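PDB 4PMQ: Tat-secreted protein Rv2525c from Mycobacterium tuberculosis, which may act as a peptidoglycan hydrolase with glycosidase activity and displays esterase activity toward p-nitrophenyl esters in vitro, preferring the butyrate. Local coordinates for residues Pro113-Glu116 with Gln117-Asn120; Gln121-Pro124 with Tyr125-Trp129; Asn143-Thr146 with Ile147-Val151; Gly79-Ala82 with Gly83-Ala87. All coordinates share one frame; numbering follows the deposited sequence. Where two conformers were deposited one is given.

Contact 1. Residues Pro113-Glu116 with Gln117-Asn120; sequences PSYE and QYKN
S114 and Q117 clasp each other by two bonds that run in opposite directions. The hydroxyl OG of S114 accepts from Q117 N at 3.0 Å, while the amide oxygen of Q117 turns back to take S114 N, with S114 N to Q117 OE1 also 3.0 Å. That second donor reaches OE1 somewhat tilted from the carbonyl plane. Serine suits the cap because its hydroxyl lies close to the backbone: chi1 of 64° sets OG between N and the carbonyl carbon, facing into the first turn. Glutamine is long enough to span that turn, and its chain, extended beyond CG, carries Q117 OE1 past S114 to within 3.3 Å of P113 CA. E116 reaches one turn forward to N120, whose ND2 gives a 2.8 Å bond to E116 OE2 on its anti side, with the two planes 60° apart. The bend at chi2 (-85°) turns the carboxylate toward N120. On another flank the Y115 and Y118 rings approach obliquely, Y115 CE1 to Y118 CD2 4.2 Å, and both meet W149; the phenol of Y118 is bonded to D153. The reciprocal S114-Q117 pair is a capping box, here opening helix 115-133 of a beta-alpha-beta unit.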
ATOM      1  N   PRO A 113      10.326  -5.014  11.685  1.00  8.40           N
ATOM      2  CA  PRO A 113      10.022  -5.663  12.967  1.00  7.92           C
ATOM      3  C   PRO A 113      10.834  -6.908  13.268  1.00 10.98           C
ATOM      4  O   PRO A 113      11.262  -7.625  12.352  1.00  9.77           O
ATOM      5  CB  PRO A 113       8.540  -6.057  12.801  1.00  9.01           C
ATOM      6  CG  PRO A 113       8.417  -6.342  11.332  1.00 11.13           C
ATOM      7  CD  PRO A 113       9.265  -5.285  10.684  1.00  8.02           C
ATOM      8  N   SER A 114      10.934  -7.216  14.575  1.00  7.52           N
ATOM      9  CA  SER A 114      11.484  -8.472  15.060  1.00  7.50           C
ATOM     10  C   SER A 114      10.442  -9.575  14.888  1.00 10.27           C
ATOM     11  O   SER A 114       9.230  -9.277  14.787  1.00  8.79           O
ATOM     12  CB  SER A 114      11.821  -8.358  16.536  1.00  9.04           C
ATOM     13  OG  SER A 114      10.596  -8.150  17.241  1.00 11.15           O
ATOM     14  N   TYR A 115      10.885 -10.856  15.005  1.00  9.31           N
ATOM     15  CA  TYR A 115       9.950 -11.978  14.951  1.00  9.22           C
ATOM     16  C   TYR A 115       8.931 -11.869  16.125  1.00 10.11           C
ATOM     17  O   TYR A 115       7.745 -12.171  15.951  1.00  9.82           O
ATOM     18  CB  TYR A 115      10.719 -13.307  14.995  1.00 10.84           C
ATOM     19  CG  TYR A 115       9.801 -14.496  14.879  1.00 14.84           C
ATOM     20  CD1 TYR A 115       9.223 -14.835  13.660  1.00 16.94           C
ATOM     21  CD2 TYR A 115       9.549 -15.316  15.975  1.00 16.89           C
ATOM     22  CE1 TYR A 115       8.337 -15.908  13.556  1.00 20.69           C
ATOM     23  CE2 TYR A 115       8.710 -16.425  15.872  1.00 18.55           C
ATOM     24  CZ  TYR A 115       8.102 -16.716  14.661  1.00 31.81           C
ATOM     25  OH  TYR A 115       7.266 -17.802  14.553  1.00 37.15           O
ATOM     26  N   GLU A 116       9.388 -11.376  17.293  1.00  8.33           N
ATOM     27  CA  GLU A 116       8.490 -11.189  18.433  1.00  6.97           C
ATOM     28  C   GLU A 116       7.363 -10.197  18.088  1.00 10.37           C
ATOM     29  O   GLU A 116       6.202 -10.449  18.435  1.00  9.49           O
ATOM     30  CB  GLU A 116       9.313 -10.697  19.646  1.00  8.39           C
ATOM     31  CG  GLU A 116       8.515 -10.394  20.892  1.00  9.77           C
ATOM     32  CD  GLU A 116       7.926  -8.995  20.914  1.00 20.77           C
ATOM     33  OE1 GLU A 116       8.618  -8.056  20.456  1.00 21.54           O
ATOM     34  OE2 GLU A 116       6.787  -8.823  21.409  1.00 12.86           O
ATOM     35  N   GLN A 117       7.697  -9.076  17.410  1.00  7.68           N
ATOM     36  CA  GLN A 117       6.682  -8.068  17.039  1.00  6.37           C
ATOM     37  C   GLN A 117       5.735  -8.645  16.010  1.00  7.98           C
ATOM     38  O   GLN A 117       4.533  -8.451  16.100  1.00  7.64           O
ATOM     39  CB  GLN A 117       7.356  -6.793  16.521  1.00  8.05           C
ATOM     40  CG  GLN A 117       8.011  -6.032  17.679  1.00  8.65           C
ATOM     41  CD  GLN A 117       8.875  -4.903  17.166  1.00 16.60           C
ATOM     42  OE1 GLN A 117       9.533  -5.007  16.118  1.00 11.45           O
ATOM     43  NE2 GLN A 117       8.876  -3.805  17.897  1.00 15.04           N
ATOM     44  N   TYR A 118       6.273  -9.396  15.067  1.00  6.50           N
ATOM     45  CA  TYR A 118       5.461 -10.024  14.016  1.00  6.06           C
ATOM     46  C   TYR A 118       4.441 -10.992  14.637  1.00  7.90           C
ATOM     47  O   TYR A 118       3.227 -10.853  14.414  1.00  7.73           O
ATOM     48  CB  TYR A 118       6.386 -10.754  13.033  1.00  6.93           C
ATOM     49  CG  TYR A 118       5.588 -11.641  12.087  1.00  6.31           C
ATOM     50  CD1 TYR A 118       4.862 -11.093  11.025  1.00  8.41           C
ATOM     51  CD2 TYR A 118       5.531 -13.022  12.273  1.00  6.48           C
ATOM     52  CE1 TYR A 118       4.071 -11.898  10.194  1.00  9.17           C
ATOM     53  CE2 TYR A 118       4.742 -13.828  11.458  1.00  7.34           C
ATOM     54  CZ  TYR A 118       3.994 -13.259  10.433  1.00 10.06           C
ATOM     55  OH  TYR A 118       3.245 -14.066   9.609  1.00  8.28           O
ATOM     56  N   LYS A 119       4.926 -11.966  15.423  1.00  6.06           N
ATOM     57  CA  LYS A 119       4.039 -12.977  16.011  1.00  6.62           C
ATOM     58  C   LYS A 119       3.041 -12.387  17.008  1.00  9.55           C
ATOM     59  O   LYS A 119       1.876 -12.817  17.051  1.00  9.90           O
ATOM     60  CB  LYS A 119       4.862 -14.079  16.687  1.00  8.97           C
ATOM     61  CG  LYS A 119       4.049 -15.283  17.149  1.00 25.62           C
ATOM     62  CD  LYS A 119       3.614 -16.202  15.975  1.00 33.08           C
ATOM     63  CE  LYS A 119       2.382 -17.031  16.287  1.00 39.18           C
ATOM     64  NZ  LYS A 119       2.524 -17.822  17.542  1.00 43.71           N
ATOM     65  N   ASN A 120       3.492 -11.451  17.834  1.00  7.13           N
ATOM     66  CA  ASN A 120       2.614 -10.933  18.883  1.00  5.89           C
ATOM     67  C   ASN A 120       1.668  -9.825  18.440  1.00  9.07           C
ATOM     68  O   ASN A 120       0.602  -9.667  19.061  1.00 10.63           O
ATOM     69  CB  ASN A 120       3.446 -10.440  20.055  1.00  5.86           C
ATOM     70  CG  ASN A 120       4.197 -11.539  20.790  1.00  7.18           C
ATOM     71  OD1 ASN A 120       3.772 -12.701  20.803  1.00  6.50           O
ATOM     72  ND2 ASN A 120       5.257 -11.151  21.544  1.00  6.38           N
TER

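Contact 2. Residues Gln121-Pro124 with Tyr125-Trp129; sequences QIVP and YLRSW
Within helix 115-133, V123 and R127 make a contact one turn apart, on a helix that packs on strands 105-108 and 138-142 and on helix 79-96. V123 CG1 sits over the centre of the R127 guanidinium, 3.5 Å from R127 CZ. The arginine chain, extended from CG to NE, runs beside the valine, so its aliphatic part and the flat face of its charged end both rest on an apolar branch. Next to them I122 and L126 point the same way, with I122 CG2 3.7 Å from L126 CD1; L126 continues to A107 and V140, the hydrophobic layer between helix and strands expected of a beta-alpha-beta unit in a TIM-barrel relative. P124 has no N-H to give to the preceding turn, and the helix kinks there, yet its carbonyl still accepts from S128 N at 3.0 Å. The small S128 lets helix 79-96 come close and bonds through OG to A80 O. In Y125, CG is anti to the backbone N (chi1 178°), and its hydroxyl accepts from W129 NE1 at 3.0 Å. W129 CD1 also lies over one face of the Y125 ring, offset toward the rim, while its indole packs on I105, A107 and T138.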
ATOM      1  N   GLN A 121       2.067  -9.022  17.447  1.00  5.51           N
ATOM      2  CA  GLN A 121       1.249  -7.862  17.048  1.00  5.68           C
ATOM      3  C   GLN A 121       0.825  -7.896  15.568  1.00  9.62           C
ATOM      4  O   GLN A 121      -0.355  -7.685  15.248  1.00  8.37           O
ATOM      5  CB  GLN A 121       2.035  -6.570  17.334  1.00  7.00           C
ATOM      6  CG  GLN A 121       2.273  -6.359  18.864  1.00 11.32           C
ATOM      7  CD  GLN A 121       3.268  -5.262  19.195  1.00 27.19           C
ATOM      8  OE1 GLN A 121       4.487  -5.475  19.170  1.00 19.22           O
ATOM      9  NE2 GLN A 121       2.774  -4.077  19.599  1.00 21.64           N
ATOM     10  N   ILE A 122       1.773  -8.124  14.656  1.00  6.26           N
ATOM     11  CA  ILE A 122       1.451  -8.063  13.211  1.00  5.69           C
ATOM     12  C   ILE A 122       0.517  -9.213  12.777  1.00  8.49           C
ATOM     13  O   ILE A 122      -0.387  -8.957  11.993  1.00  7.44           O
ATOM     14  CB  ILE A 122       2.738  -8.019  12.351  1.00  7.24           C
ATOM     15  CG1 ILE A 122       3.508  -6.730  12.696  1.00  7.85           C
ATOM     16  CG2 ILE A 122       2.366  -8.067  10.843  1.00  6.23           C
ATOM     17  CD1 ILE A 122       4.953  -6.692  12.108  1.00  9.75           C
ATOM     18  N   VAL A 123       0.719 -10.436  13.295  1.00  5.70           N
ATOM     19  CA  VAL A 123      -0.148 -11.565  12.935  1.00  5.89           C
ATOM     20  C   VAL A 123      -1.625 -11.207  13.338  1.00  8.74           C
ATOM     21  O   VAL A 123      -2.474 -11.174  12.439  1.00  7.56           O
ATOM     22  CB  VAL A 123       0.351 -12.902  13.547  1.00  9.28           C
ATOM     23  CG1 VAL A 123      -0.722 -13.986  13.483  1.00 10.46           C
ATOM     24  CG2 VAL A 123       1.621 -13.367  12.827  1.00  8.80           C
ATOM     25  N   PRO A 124      -1.956 -10.837  14.597  1.00  7.66           N
ATOM     26  CA  PRO A 124      -3.374 -10.517  14.863  1.00  7.63           C
ATOM     27  C   PRO A 124      -3.836  -9.313  14.032  1.00 10.38           C
ATOM     28  O   PRO A 124      -5.011  -9.255  13.646  1.00  8.94           O
ATOM     29  CB  PRO A 124      -3.431 -10.245  16.361  1.00  9.68           C
ATOM     30  CG  PRO A 124      -2.027 -10.169  16.837  1.00 13.94           C
ATOM     31  CD  PRO A 124      -1.150 -10.858  15.838  1.00  9.97           C
ATOM     32  N   TYR A 125      -2.918  -8.317  13.789  1.00  7.19           N
ATOM     33  CA  TYR A 125      -3.272  -7.126  12.990  1.00  6.90           C
ATOM     34  C   TYR A 125      -3.729  -7.543  11.570  1.00  8.85           C
ATOM     35  O   TYR A 125      -4.842  -7.203  11.132  1.00  8.79           O
ATOM     36  CB  TYR A 125      -2.069  -6.160  12.896  1.00  8.26           C
ATOM     37  CG  TYR A 125      -2.355  -4.937  12.052  1.00  7.19           C
ATOM     38  CD1 TYR A 125      -3.223  -3.943  12.502  1.00  9.25           C
ATOM     39  CD2 TYR A 125      -1.751  -4.764  10.807  1.00  7.27           C
ATOM     40  CE1 TYR A 125      -3.504  -2.822  11.731  1.00  7.05           C
ATOM     41  CE2 TYR A 125      -2.034  -3.644  10.017  1.00  7.67           C
ATOM     42  CZ  TYR A 125      -2.929  -2.686  10.476  1.00 10.99           C
ATOM     43  OH  TYR A 125      -3.245  -1.584   9.716  1.00  7.99           O
ATOM     44  N   LEU A 126      -2.889  -8.343  10.895  1.00  6.75           N
ATOM     45  CA  LEU A 126      -3.169  -8.806   9.528  1.00  7.00           C
ATOM     46  C   LEU A 126      -4.355  -9.803   9.484  1.00  8.75           C
ATOM     47  O   LEU A 126      -5.126  -9.789   8.512  1.00  6.90           O
ATOM     48  CB  LEU A 126      -1.912  -9.398   8.875  1.00  7.24           C
ATOM     49  CG  LEU A 126      -0.786  -8.397   8.545  1.00 10.63           C
ATOM     50  CD1 LEU A 126       0.406  -9.104   7.914  1.00  8.76           C
ATOM     51  CD2 LEU A 126      -1.267  -7.245   7.629  1.00 11.27           C
ATOM     52  N   ARG A 127      -4.523 -10.638  10.542  1.00  7.13           N
ATOM     53  CA  ARG A 127      -5.674 -11.552  10.595  1.00  6.23           C
ATOM     54  C   ARG A 127      -6.976 -10.697  10.690  1.00  7.17           C
ATOM     55  O   ARG A 127      -7.984 -11.072  10.078  1.00  6.99           O
ATOM     56  CB  ARG A 127      -5.564 -12.550  11.741  1.00  9.72           C
ATOM     57  CG  ARG A 127      -4.505 -13.624  11.502  1.00  8.30           C
ATOM     58  CD  ARG A 127      -4.474 -14.620  12.645  1.00 18.35           C
ATOM     59  NE  ARG A 127      -3.601 -15.763  12.362  1.00 22.22           N
ATOM     60  CZ  ARG A 127      -3.083 -16.560  13.286  1.00 38.75           C
ATOM     61  NH1 ARG A 127      -3.319 -16.337  14.573  1.00 27.67           N
ATOM     62  NH2 ARG A 127      -2.285 -17.561  12.934  1.00 30.65           N
ATOM     63  N   SER A 128      -6.944  -9.545  11.430  1.00  6.70           N
ATOM     64  CA  SER A 128      -8.123  -8.652  11.480  1.00  7.35           C
ATOM     65  C   SER A 128      -8.438  -8.093  10.108  1.00  9.99           C
ATOM     66  O   SER A 128      -9.617  -8.034   9.731  1.00  9.95           O
ATOM     67  CB  SER A 128      -7.909  -7.511  12.463  1.00  9.61           C
ATOM     68  OG  SER A 128      -8.106  -7.995  13.774  1.00 10.61           O
ATOM     69  N   TRP A 129      -7.392  -7.695   9.326  1.00  6.58           N
ATOM     70  CA  TRP A 129      -7.631  -7.250   7.962  1.00  5.76           C
ATOM     71  C   TRP A 129      -8.337  -8.367   7.180  1.00  8.30           C
ATOM     72  O   TRP A 129      -9.325  -8.090   6.497  1.00  8.07           O
ATOM     73  CB  TRP A 129      -6.323  -6.838   7.280  1.00  5.64           C
ATOM     74  CG  TRP A 129      -5.995  -5.398   7.512  1.00  6.51           C
ATOM     75  CD1 TRP A 129      -5.332  -4.860   8.575  1.00  9.38           C
ATOM     76  CD2 TRP A 129      -6.351  -4.298   6.657  1.00  5.98           C
ATOM     77  NE1 TRP A 129      -5.217  -3.490   8.420  1.00  8.49           N
ATOM     78  CE2 TRP A 129      -5.865  -3.115   7.271  1.00 10.30           C
ATOM     79  CE3 TRP A 129      -7.048  -4.195   5.443  1.00  7.31           C
ATOM     80  CZ2 TRP A 129      -5.995  -1.853   6.673  1.00  9.90           C
ATOM     81  CZ3 TRP A 129      -7.186  -2.941   4.852  1.00  8.70           C
ATOM     82  CH2 TRP A 129      -6.650  -1.792   5.456  1.00  9.90           C
TER

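Contact 3. Residues Asn143-Thr146 with Ile147-Val151; sequences NSKT and IDWAV
K145, in the conformer given of two deposited, lays its aliphatic chain over the six-membered ring of W149, one turn further on. K145 CG stands 3.9 Å from the ring centroid and 19° off its normal, a CH-pi contact; less certainly, K145 CE comes to 3.5 Å from W149 CZ2. The lysine reaches this place because CG is anti to the backbone N (chi1 -175°) and the chain stays extended until a bend at chi4; a long apolar stem ending in a charge suits an exposed position beside a partly exposed indole. Backbone joins in on a ring face too: K145 O lies above the indole, offset toward the rim, while accepting from W149 N at 3.1 Å. T146 meets the ring differently, T146 OG1 lying 3.9 Å from W149 CZ3. That hydroxyl has a polar task as well, for it donates to N143 OD1 at 3.0 Å from above the carbonyl plane. The same oxygen takes T146 N at 2.8 Å, almost head-on at a C=O...N angle of 176°. Two donors thus grip the asparagine amide, and W164 O holds its ND2, fixing the rotation of a buried group. I147 points elsewhere, onto F159 and Q161, while D148 OD1 is hydrogen-bonded to H172 NE2. N143 is the N-cap of helix 144-153, which follows strand 138-142 directly and leads to strand 158-161, a beta-alpha-beta crossover of the barrel-like domain.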
ATOM      1  N   ASN A 143       8.901  -5.379   4.574  1.00  6.01           N
ATOM      2  CA  ASN A 143      10.199  -5.785   4.013  1.00  5.50           C
ATOM      3  C   ASN A 143      10.119  -7.298   3.631  1.00  7.49           C
ATOM      4  O   ASN A 143       9.096  -7.976   3.901  1.00  6.89           O
ATOM      5  CB  ASN A 143      11.337  -5.500   4.985  1.00  6.92           C
ATOM      6  CG  ASN A 143      11.229  -6.255   6.290  1.00  9.51           C
ATOM      7  OD1 ASN A 143      10.762  -7.410   6.347  1.00  7.97           O
ATOM      8  ND2 ASN A 143      11.773  -5.688   7.359  1.00  8.74           N
ATOM      9  N   SER A 144      11.148  -7.802   2.941  1.00  6.56           N
ATOM     10  CA  SER A 144      11.114  -9.174   2.435  1.00  6.14           C
ATOM     11  C   SER A 144      11.108 -10.227   3.541  1.00  7.87           C
ATOM     12  O   SER A 144      10.530 -11.299   3.325  1.00  7.31           O
ATOM     13  CB  SER A 144      12.262  -9.417   1.463  1.00  6.63           C
ATOM     14  OG  SER A 144      13.503  -9.296   2.116  1.00  7.50           O
ATOM     15  N   LYS A 145      11.716  -9.919   4.709  1.00  5.37           N
ATOM     16  CA  LYS A 145      11.713 -10.825   5.864  0.50  5.66           C
ATOM     17  C   LYS A 145      10.280 -11.019   6.383  1.00  8.70           C
ATOM     18  O   LYS A 145       9.863 -12.150   6.692  1.00  8.92           O
ATOM     19  CB  LYS A 145      12.610 -10.265   6.977  0.50  8.68           C
ATOM     20  CG  LYS A 145      12.741 -11.216   8.167  0.50 23.65           C
ATOM     21  CD  LYS A 145      13.820 -10.766   9.145  0.50 36.03           C
ATOM     22  CE  LYS A 145      14.337 -11.883  10.030  0.50 46.10           C
ATOM     23  NZ  LYS A 145      14.766 -13.096   9.273  0.50 49.05           N
ATOM     24  N   THR A 146       9.547  -9.914   6.498  1.00  5.65           N
ATOM     25  CA  THR A 146       8.170  -9.911   7.004  1.00  4.71           C
ATOM     26  C   THR A 146       7.239 -10.583   5.980  1.00  7.45           C
ATOM     27  O   THR A 146       6.331 -11.342   6.359  1.00  7.17           O
ATOM     28  CB  THR A 146       7.753  -8.467   7.370  1.00  5.24           C
ATOM     29  OG1 THR A 146       8.661  -7.959   8.363  1.00  6.36           O
ATOM     30  CG2 THR A 146       6.323  -8.417   7.963  1.00  7.95           C
ATOM     31  N   ILE A 147       7.475 -10.312   4.685  1.00  4.79           N
ATOM     32  CA  ILE A 147       6.722 -10.970   3.626  1.00  4.37           C
ATOM     33  C   ILE A 147       6.925 -12.480   3.760  1.00  8.78           C
ATOM     34  O   ILE A 147       5.948 -13.232   3.732  1.00  6.99           O
ATOM     35  CB  ILE A 147       7.133 -10.453   2.228  1.00  5.68           C
ATOM     36  CG1 ILE A 147       6.555  -9.030   1.997  1.00  5.62           C
ATOM     37  CG2 ILE A 147       6.661 -11.413   1.125  1.00  6.99           C
ATOM     38  CD1 ILE A 147       7.202  -8.352   0.779  1.00  8.36           C
ATOM     39  N   ASP A 148       8.183 -12.921   3.992  1.00  6.20           N
ATOM     40  CA  ASP A 148       8.396 -14.369   4.081  1.00  6.28           C
ATOM     41  C   ASP A 148       7.651 -14.981   5.273  1.00  8.89           C
ATOM     42  O   ASP A 148       7.049 -16.060   5.157  1.00  8.20           O
ATOM     43  CB  ASP A 148       9.880 -14.736   4.151  1.00  7.26           C
ATOM     44  CG  ASP A 148      10.025 -16.121   3.574  1.00 11.44           C
ATOM     45  OD1 ASP A 148      10.044 -16.239   2.329  1.00 12.17           O
ATOM     46  OD2 ASP A 148      10.032 -17.102   4.362  1.00 11.95           O
ATOM     47  N   TRP A 149       7.673 -14.283   6.412  1.00  6.61           N
ATOM     48  CA  TRP A 149       6.961 -14.813   7.577  1.00  6.89           C
ATOM     49  C   TRP A 149       5.470 -14.943   7.284  1.00  9.18           C
ATOM     50  O   TRP A 149       4.868 -15.981   7.609  1.00  7.57           O
ATOM     51  CB  TRP A 149       7.149 -13.909   8.793  1.00  5.85           C
ATOM     52  CG  TRP A 149       8.522 -13.873   9.389  1.00  7.60           C
ATOM     53  CD1 TRP A 149       9.372 -14.925   9.566  1.00 10.85           C
ATOM     54  CD2 TRP A 149       9.106 -12.762  10.102  1.00  7.87           C
ATOM     55  NE1 TRP A 149      10.488 -14.518  10.281  1.00 10.03           N
ATOM     56  CE2 TRP A 149      10.337 -13.202  10.633  1.00 10.81           C
ATOM     57  CE3 TRP A 149       8.696 -11.442  10.350  1.00  8.80           C
ATOM     58  CZ2 TRP A 149      11.184 -12.354  11.364  1.00 10.15           C
ATOM     59  CZ3 TRP A 149       9.534 -10.606  11.081  1.00  9.94           C
ATOM     60  CH2 TRP A 149      10.792 -11.045  11.513  1.00 10.43           C
ATOM     61  N   ALA A 150       4.885 -13.901   6.639  1.00  6.75           N
ATOM     62  CA  ALA A 150       3.446 -13.859   6.287  1.00  6.72           C
ATOM     63  C   ALA A 150       3.107 -14.970   5.268  1.00  8.66           C
ATOM     64  O   ALA A 150       2.124 -15.691   5.447  1.00 10.06           O
ATOM     65  CB  ALA A 150       3.091 -12.496   5.742  1.00  7.69           C
ATOM     66  N   VAL A 151       3.936 -15.122   4.227  1.00  5.61           N
ATOM     67  CA  VAL A 151       3.720 -16.178   3.231  1.00  6.20           C
ATOM     68  C   VAL A 151       3.742 -17.550   3.917  1.00  8.76           C
ATOM     69  O   VAL A 151       2.857 -18.387   3.683  1.00  9.92           O
ATOM     70  CB  VAL A 151       4.759 -16.116   2.090  1.00  9.86           C
ATOM     71  CG1 VAL A 151       4.693 -17.373   1.209  1.00  9.91           C
ATOM     72  CG2 VAL A 151       4.562 -14.863   1.259  1.00  9.11           C
TER

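Contact 4. Residues Gly79-Ala82 with Gly83-Ala87; sequences GASA and GVQHA
G79 O accepts from G83 N at 2.9 Å. The phi of G79, 54°, is a backbone shape that glycine adopts readily. A80 follows with a similar bond, A80 O accepting from V84 N at 3.2 Å. S81 gives less: its carbonyl holds Q85 N only weakly, at 3.5 Å, while V84 CG2 comes to 3.3 Å from the same oxygen. The Q85 chain lies alongside this carbonyl, with Q85 CG 3.6 Å from S81 O, and a polar chain of that length suits an exposed flank. A82 ends the segment with a shorter bond, A82 O to H86 N at 3.0 Å and an N-H...O angle of 170°. The imidazole comes back beside this carbonyl, H86 CD2 touching A82 O, because chi1 of -71° sets CG beside the backbone N; CD2 also lies near the small methyl of A82. The ring's ND1 is hydrogen-bonded to Y66 OH, which fixes the turn of the ring. G83, without a side chain, lets helix 115-133 approach closely: Y125 CD1 and S128 CB each come to 3.5 Å from G83 CA. Further along the same face V84 touches S128, H86 touches Y125, and A87 touches W129 and V132. Helix 79-96 thus packs beside helix 115-133 in the unit running from strand 61-66 to strand 105-108.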
ATOM      1  N   GLY A  79      -2.438  -4.627  17.342  1.00 11.28           N
ATOM      2  CA  GLY A  79      -2.826  -5.988  17.000  1.00 11.45           C
ATOM      3  C   GLY A  79      -4.238  -6.127  16.447  1.00 12.87           C
ATOM      4  O   GLY A  79      -4.644  -5.359  15.574  1.00 10.40           O
ATOM      5  N   ALA A  80      -4.998  -7.121  16.969  1.00  9.90           N
ATOM      6  CA  ALA A  80      -6.328  -7.466  16.440  1.00  9.51           C
ATOM      7  C   ALA A  80      -7.319  -6.308  16.525  1.00 10.60           C
ATOM      8  O   ALA A  80      -8.004  -6.013  15.529  1.00  9.67           O
ATOM      9  CB  ALA A  80      -6.876  -8.685  17.147  1.00 10.49           C
ATOM     10  N   SER A  81      -7.409  -5.656  17.686  1.00  9.95           N
ATOM     11  CA  SER A  81      -8.348  -4.547  17.880  1.00 10.44           C
ATOM     12  C   SER A  81      -8.032  -3.413  16.886  1.00 15.01           C
ATOM     13  O   SER A  81      -8.943  -2.912  16.204  1.00 14.66           O
ATOM     14  CB  SER A  81      -8.295  -4.058  19.322  1.00 14.34           C
ATOM     15  OG  SER A  81      -9.172  -2.956  19.490  1.00 29.02           O
ATOM     16  N   ALA A  82      -6.732  -3.061  16.744  1.00 13.77           N
ATOM     17  CA  ALA A  82      -6.345  -2.022  15.781  1.00 12.65           C
ATOM     18  C   ALA A  82      -6.668  -2.453  14.339  1.00 13.23           C
ATOM     19  O   ALA A  82      -7.110  -1.644  13.524  1.00 11.99           O
ATOM     20  CB  ALA A  82      -4.856  -1.702  15.911  1.00 12.62           C
ATOM     21  N   GLY A  83      -6.428  -3.714  14.032  1.00 11.65           N
ATOM     22  CA  GLY A  83      -6.678  -4.235  12.696  1.00 11.30           C
ATOM     23  C   GLY A  83      -8.106  -4.014  12.230  1.00 12.30           C
ATOM     24  O   GLY A  83      -8.313  -3.578  11.088  1.00 10.89           O
ATOM     25  N   VAL A  84      -9.111  -4.302  13.096  1.00  8.86           N
ATOM     26  CA  VAL A  84     -10.500  -4.178  12.618  1.00  8.15           C
ATOM     27  C   VAL A  84     -10.867  -2.720  12.386  1.00 10.74           C
ATOM     28  O   VAL A  84     -11.513  -2.426  11.381  1.00 10.80           O
ATOM     29  CB  VAL A  84     -11.563  -4.915  13.474  1.00 13.69           C
ATOM     30  CG1 VAL A  84     -11.319  -6.418  13.461  1.00 13.12           C
ATOM     31  CG2 VAL A  84     -11.632  -4.383  14.902  1.00 15.10           C
ATOM     32  N   GLN A  85     -10.409  -1.812  13.268  1.00  7.79           N
ATOM     33  CA  GLN A  85     -10.690  -0.383  13.101  1.00  9.01           C
ATOM     34  C   GLN A  85     -10.057   0.157  11.795  1.00  9.41           C
ATOM     35  O   GLN A  85     -10.730   0.826  11.013  1.00  9.08           O
ATOM     36  CB  GLN A  85     -10.126   0.381  14.307  1.00 11.01           C
ATOM     37  CG  GLN A  85     -10.864   0.066  15.617  1.00 15.79           C
ATOM     38  CD  GLN A  85     -10.072   0.441  16.855  1.00 45.82           C
ATOM     39  OE1 GLN A  85      -8.964   0.994  16.793  1.00 42.86           O
ATOM     40  NE2 GLN A  85     -10.601   0.094  18.016  1.00 49.46           N
ATOM     41  N   HIS A  86      -8.780  -0.169  11.552  1.00  7.08           N
ATOM     42  CA  HIS A  86      -8.124   0.338  10.351  1.00  6.63           C
ATOM     43  C   HIS A  86      -8.688  -0.331   9.079  1.00  7.68           C
ATOM     44  O   HIS A  86      -8.920   0.352   8.078  1.00  7.85           O
ATOM     45  CB  HIS A  86      -6.607   0.118  10.473  1.00  7.03           C
ATOM     46  CG  HIS A  86      -5.989   1.029  11.491  1.00  8.87           C
ATOM     47  ND1 HIS A  86      -5.905   2.412  11.278  1.00  9.70           N
ATOM     48  CD2 HIS A  86      -5.426   0.741  12.688  1.00  9.70           C
ATOM     49  CE1 HIS A  86      -5.346   2.914  12.367  1.00  9.27           C
ATOM     50  NE2 HIS A  86      -5.023   1.948  13.235  1.00  9.48           N
ATOM     51  N   ALA A  87      -8.936  -1.648   9.130  1.00  5.75           N
ATOM     52  CA  ALA A  87      -9.452  -2.347   7.939  1.00  5.14           C
ATOM     53  C   ALA A  87     -10.837  -1.842   7.533  1.00  9.07           C
ATOM     54  O   ALA A  87     -11.121  -1.665   6.350  1.00  8.28           O
ATOM     55  CB  ALA A  87      -9.501  -3.856   8.203  1.00  6.85           C
TER

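In the fold
Contact 4 comes first along the chain, on helix 79-96; contacts 1 and 2 follow in succession on helix 115-133, their centres about 11 Å apart, and contact 3 opens helix 144-153. The three helices belong to consecutive beta-alpha-beta units built on parallel strands 61-66, 105-108, 138-142 and 158-161. Helix 115-133 is the middle member. Contact 1, on its first turns, touches contact 3, with centres about 11 Å apart. Contact 2 touches contact 4, and the centres of contacts 2 and 4 are about 7 Å apart. Contacts 3 and 4 stay about 13 Å apart at their nearest atoms. Together they trace part of the helical layer around the sheet of this glycoside hydrolase-like domain, consistent with its TIM-barrel kinship.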